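Local coordinates for period circadian protein homolog 2 (Mus musculus, PDB 3GDI) that acts in the mammalian circadian clock, where its tandem PAS domains probably mediate protein-protein interactions in transcription regulation, at residues 153-158 against 266-271; 188-193 against 201-206; 232-237 against 242-247. One frame throughout, in Å; residues are numbered along the deposited sequence.

Overall arrangement
All three contacts lie in or beside the second PAS domain, whose five-stranded antiparallel sheet has strand order 2-1-5-4-3, as in the PAS fold. Interaction 3 pairs hairpin strands 227-235 and 241-252 at one side; interaction 1 brings the linker after strand 142-150 against the last part of strand 259-268, next to 241-252; interaction 2 joins two turns among the short helices. Along the chain, interaction 1 encloses interaction 2, then interaction 3. Centres lie about 11 Å apart for interactions 1 and 3, about 9 Å for 2 and 3, and about 15 Å for 1 and 2. Interaction 3 touches segment 266-271 and both segments of interaction 2, so the sheet joins strand end to helical side.

Interaction 1 of 3, residues 153-158 against 266-271; sequences SGYEAP and HKVRVG
Y155, in the linker between the two PAS domains, lays the far end of its ring against V268 and G271, beside the last part of strand 259-268 and the residues that follow. The apolar part is small. V268 CG2 sits in the plane of the ring at its edge, 3.9 Å from Y155 CE2, and the two side chains approach from opposite directions. G271 comes in obliquely, its CA 3.6 Å from Y155 CE2. Glycine suits this place, since a side-chain carbon would run into the ring.

The polar atoms are served separately. Y155 OH lies 3.7 Å from V268 CG2 but is hydrogen-bonded to the backbone oxygen of L187, at the end of helix 184-188. A tyrosine therefore offers both carbon edge and hydroxyl.

Backbone geometry sets the ring up. Residues 153-156 form a type I turn, and S153 OG accepts a bond from Y155 N at 3.3 Å in an ST turn. With CG opposite the carbonyl carbon (chi1 -54°), the ring reaches across to the strand. On the other side R269 and V270 both face T243 in a classic beta bulge, after which the chain leads on to G271.

The chemistry implies a buried, mostly apolar junction: packing joins the linker to the sheet, while the phenol's one polar atom is satisfied by a helix-end carbonyl.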
loop_
_atom_site.group_PDB
_atom_site.type_symbol
_atom_site.label_atom_id
_atom_site.label_comp_id
_atom_site.label_asym_id
_atom_site.label_seq_id
_atom_site.Cartn_x
_atom_site.Cartn_y
_atom_site.Cartn_z
ATOM N N SER A 153 21.226 1.788 13.821
ATOM C CA SER A 153 21.719 2.445 12.630
ATOM C C SER A 153 22.849 1.608 12.051
ATOM O O SER A 153 23.811 1.297 12.748
ATOM C CB SER A 153 22.242 3.826 12.986
ATOM O OG SER A 153 23.001 4.347 11.918
ATOM N N GLY A 154 22.736 1.240 10.780
ATOM C CA GLY A 154 23.776 0.437 10.157
ATOM C C GLY A 154 25.108 1.150 9.989
ATOM O O GLY A 154 26.056 0.575 9.455
ATOM N N TYR A 155 25.190 2.398 10.439
ATOM C CA TYR A 155 26.424 3.167 10.324
ATOM C C TYR A 155 27.165 3.263 11.658
ATOM O O TYR A 155 28.077 4.076 11.813
ATOM C CB TYR A 155 26.131 4.578 9.799
ATOM C CG TYR A 155 25.346 4.593 8.512
ATOM C CD1 TYR A 155 23.995 4.947 8.498
ATOM C CD2 TYR A 155 25.941 4.220 7.310
ATOM C CE1 TYR A 155 23.259 4.925 7.313
ATOM C CE2 TYR A 155 25.211 4.193 6.120
ATOM C CZ TYR A 155 23.877 4.545 6.131
ATOM O OH TYR A 155 23.165 4.513 4.960
ATOM N N GLU A 156 26.773 2.436 12.623
ATOM C CA GLU A 156 27.428 2.446 13.925
ATOM C C GLU A 156 27.551 1.034 14.507
ATOM O O GLU A 156 26.627 0.226 14.414
ATOM C CB GLU A 156 26.672 3.365 14.891
ATOM C CG GLU A 156 25.324 2.846 15.345
ATOM C CD GLU A 156 24.561 3.862 16.172
ATOM O OE1 GLU A 156 23.536 3.484 16.781
ATOM O OE2 GLU A 156 24.978 5.039 16.211
ATOM N N ALA A 157 28.709 0.748 15.094
ATOM C CA ALA A 157 28.996 -0.552 15.696
ATOM C C ALA A 157 27.749 -1.230 16.247
ATOM O O ALA A 157 27.094 -0.692 17.138
ATOM C CB ALA A 157 30.023 -0.386 16.810
ATOM N N PRO A 158 27.403 -2.419 15.725
ATOM C CA PRO A 158 28.089 -3.158 14.652
ATOM C C PRO A 158 27.756 -2.570 13.279
ATOM O O PRO A 158 26.618 -2.677 12.810
ATOM C CB PRO A 158 27.541 -4.581 14.799
ATOM C CG PRO A 158 27.037 -4.636 16.226
ATOM C CD PRO A 158 26.411 -3.282 16.388
ATOM N N HIS A 266 19.426 -0.081 -4.329
ATOM C CA HIS A 266 20.465 0.850 -3.944
ATOM C C HIS A 266 21.597 0.330 -3.087
ATOM O O HIS A 266 21.410 -0.527 -2.230
ATOM C CB HIS A 266 19.820 2.035 -3.234
ATOM C CG HIS A 266 18.619 2.571 -3.944
ATOM N ND1 HIS A 266 17.333 2.336 -3.509
ATOM C CD2 HIS A 266 18.506 3.290 -5.084
ATOM C CE1 HIS A 266 16.479 2.889 -4.352
ATOM N NE2 HIS A 266 17.164 3.474 -5.316
ATOM N N LYS A 267 22.777 0.880 -3.327
ATOM C CA LYS A 267 23.960 0.521 -2.569
ATOM C C LYS A 267 24.498 1.842 -2.058
ATOM O O LYS A 267 24.849 2.727 -2.848
ATOM C CB LYS A 267 24.984 -0.161 -3.476
ATOM C CG LYS A 267 25.944 -1.078 -2.734
ATOM C CD LYS A 267 27.324 -0.448 -2.557
ATOM C CE LYS A 267 28.096 -0.420 -3.879
ATOM N NZ LYS A 267 29.351 0.384 -3.791
ATOM N N VAL A 268 24.525 2.000 -0.739
ATOM C CA VAL A 268 25.032 3.238 -0.179
ATOM C C VAL A 268 26.543 3.163 -0.171
ATOM O O VAL A 268 27.148 2.385 0.562
ATOM C CB VAL A 268 24.458 3.528 1.248
ATOM C CG1 VAL A 268 23.688 2.340 1.757
ATOM C CG2 VAL A 268 25.564 3.931 2.204
ATOM N N ARG A 269 27.144 3.972 -1.032
ATOM C CA ARG A 269 28.584 4.012 -1.177
ATOM C C ARG A 269 29.208 4.938 -0.133
ATOM O O ARG A 269 30.353 4.736 0.287
ATOM C CB ARG A 269 28.930 4.478 -2.586
ATOM C CG ARG A 269 30.297 4.037 -3.064
ATOM C CD ARG A 269 30.549 4.594 -4.448
ATOM N NE ARG A 269 30.443 6.050 -4.444
ATOM C CZ ARG A 269 30.140 6.768 -5.517
ATOM N NH1 ARG A 269 29.910 6.158 -6.672
ATOM N NH2 ARG A 269 30.074 8.091 -5.443
ATOM N N VAL A 270 28.455 5.952 0.282
ATOM C CA VAL A 270 28.928 6.890 1.297
ATOM C C VAL A 270 27.814 7.191 2.294
ATOM O O VAL A 270 26.818 7.824 1.958
ATOM C CB VAL A 270 29.414 8.217 0.665
ATOM C CG1 VAL A 270 29.911 9.147 1.750
ATOM C CG2 VAL A 270 30.518 7.943 -0.346
ATOM N N GLY A 271 27.984 6.709 3.520
ATOM C CA GLY A 271 26.997 6.935 4.560
ATOM C C GLY A 271 26.974 8.388 4.973
ATOM O O GLY A 271 27.734 9.192 4.432
#

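Interaction 2 of 3, residues 188-193 against 201-206; sequences LGYLPQ and LVQLHP
Y190 and Q203 approach from opposite directions, the amide oxygen lying oblique to the ring near its hydroxyl. Y190 OH stands 3.1 Å from Q203 OE1, a close polar approach, and the same amide oxygen, Q203 OE1, is 3.6 Å from Y190 CE1. The planes of ring and amide are turned 80° against each other, nearly perpendicular, which rules out a flat stack.

Two different chain shapes bring these groups together. In Y190, CG lies opposite the carbonyl carbon (chi1 -62°), which places the ring beside the backbone N and so brings OH near Q203 OE1. Q203 starts from the same kind of first torsion but bends again at chi2, -56°, folding its amide back instead of extending it. A long flexible side chain suits this position because it can curl toward the ring, and a tyrosine suits the other because its rigid ring carries a hydroxyl at its far end.

The backbones prepare these positions. G189 is the first residue to leave helical angles after helix 184-188, and its phi is positive; at these backbone angles a CB would collide with the carbonyl oxygen of L188, which explains the glycine. Q203 lies in the short, weakly bonded helix about 201-203, and L204 N bonds to L201 O at 3.2 Å as the chain turns away. Nearby, R235 NH1 bonds to V202 O, and Q203 also packs on F234.

Chemically this is a small polar meeting rather than an oily one, a tyrosine hydroxyl beside an amide oxygen. R235, whose NH2 lies near Y190 OH, would probably be stabilised electrostatically by the two nearby oxygens.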
loop_
_atom_site.group_PDB
_atom_site.type_symbol
_atom_site.label_atom_id
_atom_site.label_comp_id
_atom_site.label_asym_id
_atom_site.label_seq_id
_atom_site.Cartn_x
_atom_site.Cartn_y
_atom_site.Cartn_z
ATOM N N LEU A 188 18.449 4.309 6.369
ATOM C CA LEU A 188 17.835 5.615 6.147
ATOM C C LEU A 188 17.329 6.330 7.388
ATOM O O LEU A 188 17.324 7.552 7.437
ATOM C CB LEU A 188 16.683 5.487 5.151
ATOM C CG LEU A 188 17.046 5.032 3.739
ATOM C CD1 LEU A 188 15.792 5.067 2.902
ATOM C CD2 LEU A 188 18.127 5.932 3.139
ATOM N N GLY A 189 16.898 5.578 8.389
ATOM C CA GLY A 189 16.382 6.214 9.590
ATOM C C GLY A 189 14.861 6.293 9.589
ATOM O O GLY A 189 14.241 6.486 10.641
ATOM N N TYR A 190 14.253 6.147 8.412
ATOM C CA TYR A 190 12.800 6.186 8.316
ATOM C C TYR A 190 12.231 4.792 8.456
ATOM O O TYR A 190 12.903 3.813 8.146
ATOM C CB TYR A 190 12.333 6.701 6.953
ATOM C CG TYR A 190 12.732 8.101 6.586
ATOM C CD1 TYR A 190 13.728 8.333 5.635
ATOM C CD2 TYR A 190 12.072 9.197 7.134
ATOM C CE1 TYR A 190 14.048 9.626 5.234
ATOM C CE2 TYR A 190 12.385 10.497 6.745
ATOM C CZ TYR A 190 13.368 10.706 5.794
ATOM O OH TYR A 190 13.655 11.991 5.384
ATOM N N LEU A 191 10.989 4.705 8.922
ATOM C CA LEU A 191 10.302 3.420 9.006
ATOM C C LEU A 191 9.478 3.372 7.705
ATOM O O LEU A 191 9.058 4.414 7.189
ATOM C CB LEU A 191 9.409 3.366 10.239
ATOM C CG LEU A 191 10.165 3.471 11.574
ATOM C CD1 LEU A 191 9.203 3.138 12.728
ATOM C CD2 LEU A 191 11.358 2.505 11.585
ATOM N N PRO A 192 9.245 2.174 7.151
ATOM C CA PRO A 192 8.479 2.090 5.900
ATOM C C PRO A 192 7.302 3.044 5.751
ATOM O O PRO A 192 7.135 3.664 4.707
ATOM C CB PRO A 192 8.050 0.632 5.858
ATOM C CG PRO A 192 9.217 -0.066 6.523
ATOM C CD PRO A 192 9.469 0.831 7.718
ATOM N N GLN A 193 6.503 3.183 6.803
ATOM C CA GLN A 193 5.322 4.030 6.763
ATOM C C GLN A 193 5.574 5.519 6.627
ATOM O O GLN A 193 4.645 6.268 6.307
ATOM C CB GLN A 193 4.446 3.784 7.997
ATOM C CG GLN A 193 5.122 4.022 9.338
ATOM C CD GLN A 193 5.739 2.751 9.938
ATOM O OE1 GLN A 193 5.909 2.653 11.149
ATOM N NE2 GLN A 193 6.073 1.781 9.089
ATOM N N LEU A 201 10.848 12.168 -5.334
ATOM C CA LEU A 201 11.711 13.313 -5.587
ATOM C C LEU A 201 12.030 14.185 -4.385
ATOM O O LEU A 201 13.064 14.847 -4.352
ATOM C CB LEU A 201 11.106 14.173 -6.696
ATOM C CG LEU A 201 11.597 13.836 -8.103
ATOM C CD1 LEU A 201 11.623 12.340 -8.271
ATOM C CD2 LEU A 201 10.700 14.488 -9.148
ATOM N N VAL A 202 11.139 14.193 -3.403
ATOM C CA VAL A 202 11.346 14.992 -2.207
ATOM C C VAL A 202 12.579 14.521 -1.435
ATOM O O VAL A 202 13.353 15.338 -0.928
ATOM C CB VAL A 202 10.057 14.977 -1.317
ATOM C CG1 VAL A 202 10.388 15.034 0.158
ATOM C CG2 VAL A 202 9.206 16.172 -1.673
ATOM N N GLN A 203 12.781 13.209 -1.375
ATOM C CA GLN A 203 13.928 12.647 -0.667
ATOM C C GLN A 203 15.251 12.845 -1.395
ATOM O O GLN A 203 16.310 12.661 -0.812
ATOM C CB GLN A 203 13.729 11.152 -0.441
ATOM C CG GLN A 203 12.500 10.808 0.355
ATOM C CD GLN A 203 12.472 11.496 1.699
ATOM O OE1 GLN A 203 13.496 11.639 2.357
ATOM N NE2 GLN A 203 11.290 11.907 2.123
ATOM N N LEU A 204 15.208 13.203 -2.668
ATOM C CA LEU A 204 16.448 13.384 -3.407
ATOM C C LEU A 204 17.027 14.771 -3.205
ATOM O O LEU A 204 16.300 15.724 -2.950
ATOM C CB LEU A 204 16.219 13.132 -4.904
ATOM C CG LEU A 204 16.475 11.730 -5.471
ATOM C CD1 LEU A 204 15.737 10.659 -4.697
ATOM C CD2 LEU A 204 16.027 11.720 -6.905
ATOM N N HIS A 205 18.345 14.883 -3.306
ATOM C CA HIS A 205 18.985 16.170 -3.158
ATOM C C HIS A 205 18.438 17.039 -4.282
ATOM O O HIS A 205 18.251 16.564 -5.399
ATOM C CB HIS A 205 20.505 16.036 -3.301
ATOM C CG HIS A 205 21.240 17.333 -3.143
ATOM N ND1 HIS A 205 22.091 17.580 -2.088
ATOM C CD2 HIS A 205 21.195 18.476 -3.869
ATOM C CE1 HIS A 205 22.532 18.823 -2.166
ATOM N NE2 HIS A 205 22.003 19.389 -3.237
ATOM N N PRO A 206 18.169 18.323 -4.002
ATOM C CA PRO A 206 17.641 19.226 -5.031
ATOM C C PRO A 206 18.441 19.283 -6.339
ATOM O O PRO A 206 17.903 19.638 -7.380
ATOM C CB PRO A 206 17.565 20.584 -4.310
ATOM C CG PRO A 206 18.466 20.431 -3.109
ATOM C CD PRO A 206 18.238 19.000 -2.697
#

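Interaction 3 of 3, residues 232-237 against 242-247; sequences IRFRTR and ITLDTS
F234 and L244 lie on the same face of the hairpin and lean together at a slant; they are diagonal neighbours, each belonging to a different hydrogen-bonded pair, with the R233-T243 pair between. L244 CD2 packs 3.5 Å from F234 CB, at the root of the aromatic side chain, and approaches the ring itself only obliquely. F234 holds CG anti to its own N (chi1 -164°), sending the ring away from the partner strand; helix residue L188 packs on it. Replacing L244 with an alanine would probably open a gap beside F234 CB, leaving the phenylalanine less firmly supported.

Next along this face, I242 CG2 lies 3.7 Å from T236 CG2. The threonine turns its methyl to the isoleucine while T236 OG1 bonds to E240 O, so this residue serves both needs just beyond the strand. On the other face R233 and T243 form a non-hydrogen-bonded pair, with R233 CG 3.9 Å from T243 OG1; the arginine's long aliphatic part suits such a partly exposed place.

Four backbone bonds hold the register: I232 and L244 form one hydrogen-bonded pair, F234 and I242 the other. L244 N reaches I232 O at 2.8 Å.

Strand 241-252 lies between 227-235 and 259-268, with H266 of the latter touching L244. Beyond 227-235, the 201-206 segment bonds by backbone to R233 and R235, linking the hairpin to helix 200-203.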
loop_
_atom_site.group_PDB
_atom_site.type_symbol
_atom_site.label_atom_id
_atom_site.label_comp_id
_atom_site.label_asym_id
_atom_site.label_seq_id
_atom_site.Cartn_x
_atom_site.Cartn_y
_atom_site.Cartn_z
ATOM N N ILE A 232 23.682 9.319 -6.777
ATOM C CA ILE A 232 22.447 10.022 -6.503
ATOM C C ILE A 232 22.492 10.213 -4.994
ATOM O O ILE A 232 22.923 9.315 -4.274
ATOM C CB ILE A 232 21.201 9.162 -6.892
ATOM C CG1 ILE A 232 20.874 9.332 -8.380
ATOM C CG2 ILE A 232 19.996 9.561 -6.059
ATOM C CD1 ILE A 232 20.260 10.671 -8.717
ATOM N N ARG A 233 22.082 11.378 -4.513
ATOM C CA ARG A 233 22.073 11.623 -3.082
ATOM C C ARG A 233 20.649 11.517 -2.564
ATOM O O ARG A 233 19.734 12.109 -3.121
ATOM C CB ARG A 233 22.684 12.984 -2.782
ATOM C CG ARG A 233 24.203 12.938 -2.836
ATOM C CD ARG A 233 24.817 14.302 -2.728
ATOM N NE ARG A 233 24.378 15.159 -3.823
ATOM C CZ ARG A 233 24.747 16.426 -3.979
ATOM N NH1 ARG A 233 25.572 16.992 -3.103
ATOM N NH2 ARG A 233 24.288 17.129 -5.013
ATOM N N PHE A 234 20.476 10.739 -1.502
ATOM C CA PHE A 234 19.173 10.488 -0.894
ATOM C C PHE A 234 19.178 10.995 0.555
ATOM O O PHE A 234 20.096 10.679 1.323
ATOM C CB PHE A 234 18.924 8.982 -0.910
ATOM C CG PHE A 234 17.499 8.593 -0.672
ATOM C CD1 PHE A 234 16.675 8.242 -1.749
ATOM C CD2 PHE A 234 16.979 8.551 0.618
ATOM C CE1 PHE A 234 15.348 7.852 -1.542
ATOM C CE2 PHE A 234 15.655 8.165 0.834
ATOM C CZ PHE A 234 14.837 7.813 -0.248
ATOM N N ARG A 235 18.162 11.768 0.937
ATOM C CA ARG A 235 18.092 12.302 2.289
ATOM C C ARG A 235 17.632 11.290 3.333
ATOM O O ARG A 235 16.686 10.533 3.113
ATOM C CB ARG A 235 17.172 13.518 2.331
ATOM C CG ARG A 235 17.092 14.179 3.705
ATOM C CD ARG A 235 16.627 15.628 3.598
ATOM N NE ARG A 235 15.421 15.747 2.786
ATOM C CZ ARG A 235 14.233 15.275 3.144
ATOM N NH1 ARG A 235 13.188 15.418 2.339
ATOM N NH2 ARG A 235 14.086 14.672 4.318
ATOM N N THR A 236 18.304 11.279 4.478
ATOM C CA THR A 236 17.932 10.354 5.533
ATOM C C THR A 236 17.080 11.071 6.577
ATOM O O THR A 236 16.817 12.272 6.469
ATOM C CB THR A 236 19.170 9.741 6.222
ATOM O OG1 THR A 236 19.783 10.715 7.075
ATOM C CG2 THR A 236 20.184 9.285 5.181
ATOM N N ARG A 237 16.663 10.316 7.589
ATOM C CA ARG A 237 15.819 10.822 8.663
ATOM C C ARG A 237 16.449 11.994 9.409
ATOM O O ARG A 237 15.745 12.901 9.831
ATOM C CB ARG A 237 15.512 9.680 9.642
ATOM C CG ARG A 237 14.510 9.997 10.747
ATOM C CD ARG A 237 13.130 10.259 10.178
ATOM N NE ARG A 237 12.055 9.991 11.136
ATOM C CZ ARG A 237 11.940 10.564 12.334
ATOM N NH1 ARG A 237 12.839 11.449 12.750
ATOM N NH2 ARG A 237 10.913 10.254 13.119
ATOM N N ILE A 242 23.011 10.509 1.983
ATOM C CA ILE A 242 23.928 9.400 1.775
ATOM C C ILE A 242 24.045 9.283 0.256
ATOM O O ILE A 242 23.100 9.598 -0.469
ATOM C CB ILE A 242 23.407 8.064 2.368
ATOM C CG1 ILE A 242 22.018 7.733 1.811
ATOM C CG2 ILE A 242 23.409 8.141 3.891
ATOM C CD1 ILE A 242 21.491 6.359 2.236
ATOM N N THR A 243 25.208 8.867 -0.229
ATOM C CA THR A 243 25.421 8.745 -1.662
ATOM C C THR A 243 25.144 7.334 -2.114
ATOM O O THR A 243 25.738 6.379 -1.619
ATOM C CB THR A 243 26.855 9.141 -2.035
ATOM O OG1 THR A 243 27.038 10.528 -1.733
ATOM C CG2 THR A 243 27.129 8.903 -3.506
ATOM N N LEU A 244 24.240 7.215 -3.076
ATOM C CA LEU A 244 23.846 5.920 -3.599
ATOM C C LEU A 244 24.367 5.582 -4.990
ATOM O O LEU A 244 24.615 6.462 -5.816
ATOM C CB LEU A 244 22.319 5.837 -3.626
ATOM C CG LEU A 244 21.530 5.731 -2.318
ATOM C CD1 LEU A 244 22.129 6.611 -1.255
ATOM C CD2 LEU A 244 20.087 6.117 -2.587
ATOM N N ASP A 245 24.548 4.283 -5.210
ATOM C CA ASP A 245 24.944 3.714 -6.493
ATOM C C ASP A 245 23.662 2.933 -6.763
ATOM O O ASP A 245 23.315 2.013 -6.019
ATOM C CB ASP A 245 26.129 2.752 -6.353
ATOM C CG ASP A 245 27.457 3.478 -6.220
ATOM O OD1 ASP A 245 28.504 2.806 -6.064
ATOM O OD2 ASP A 245 27.460 4.723 -6.275
ATOM N N THR A 246 22.946 3.305 -7.814
ATOM C CA THR A 246 21.680 2.660 -8.077
ATOM C C THR A 246 21.535 1.902 -9.367
ATOM O O THR A 246 22.136 2.237 -10.382
ATOM C CB THR A 246 20.544 3.692 -8.017
ATOM O OG1 THR A 246 20.562 4.348 -6.740
ATOM C CG2 THR A 246 19.201 3.017 -8.224
ATOM N N SER A 247 20.713 0.867 -9.301
ATOM C CA SER A 247 20.392 0.041 -10.450
ATOM C C SER A 247 18.878 0.212 -10.614
ATOM O O SER A 247 18.122 -0.019 -9.677
ATOM C CB SER A 247 20.737 -1.414 -10.167
ATOM O OG SER A 247 20.031 -2.268 -11.051
#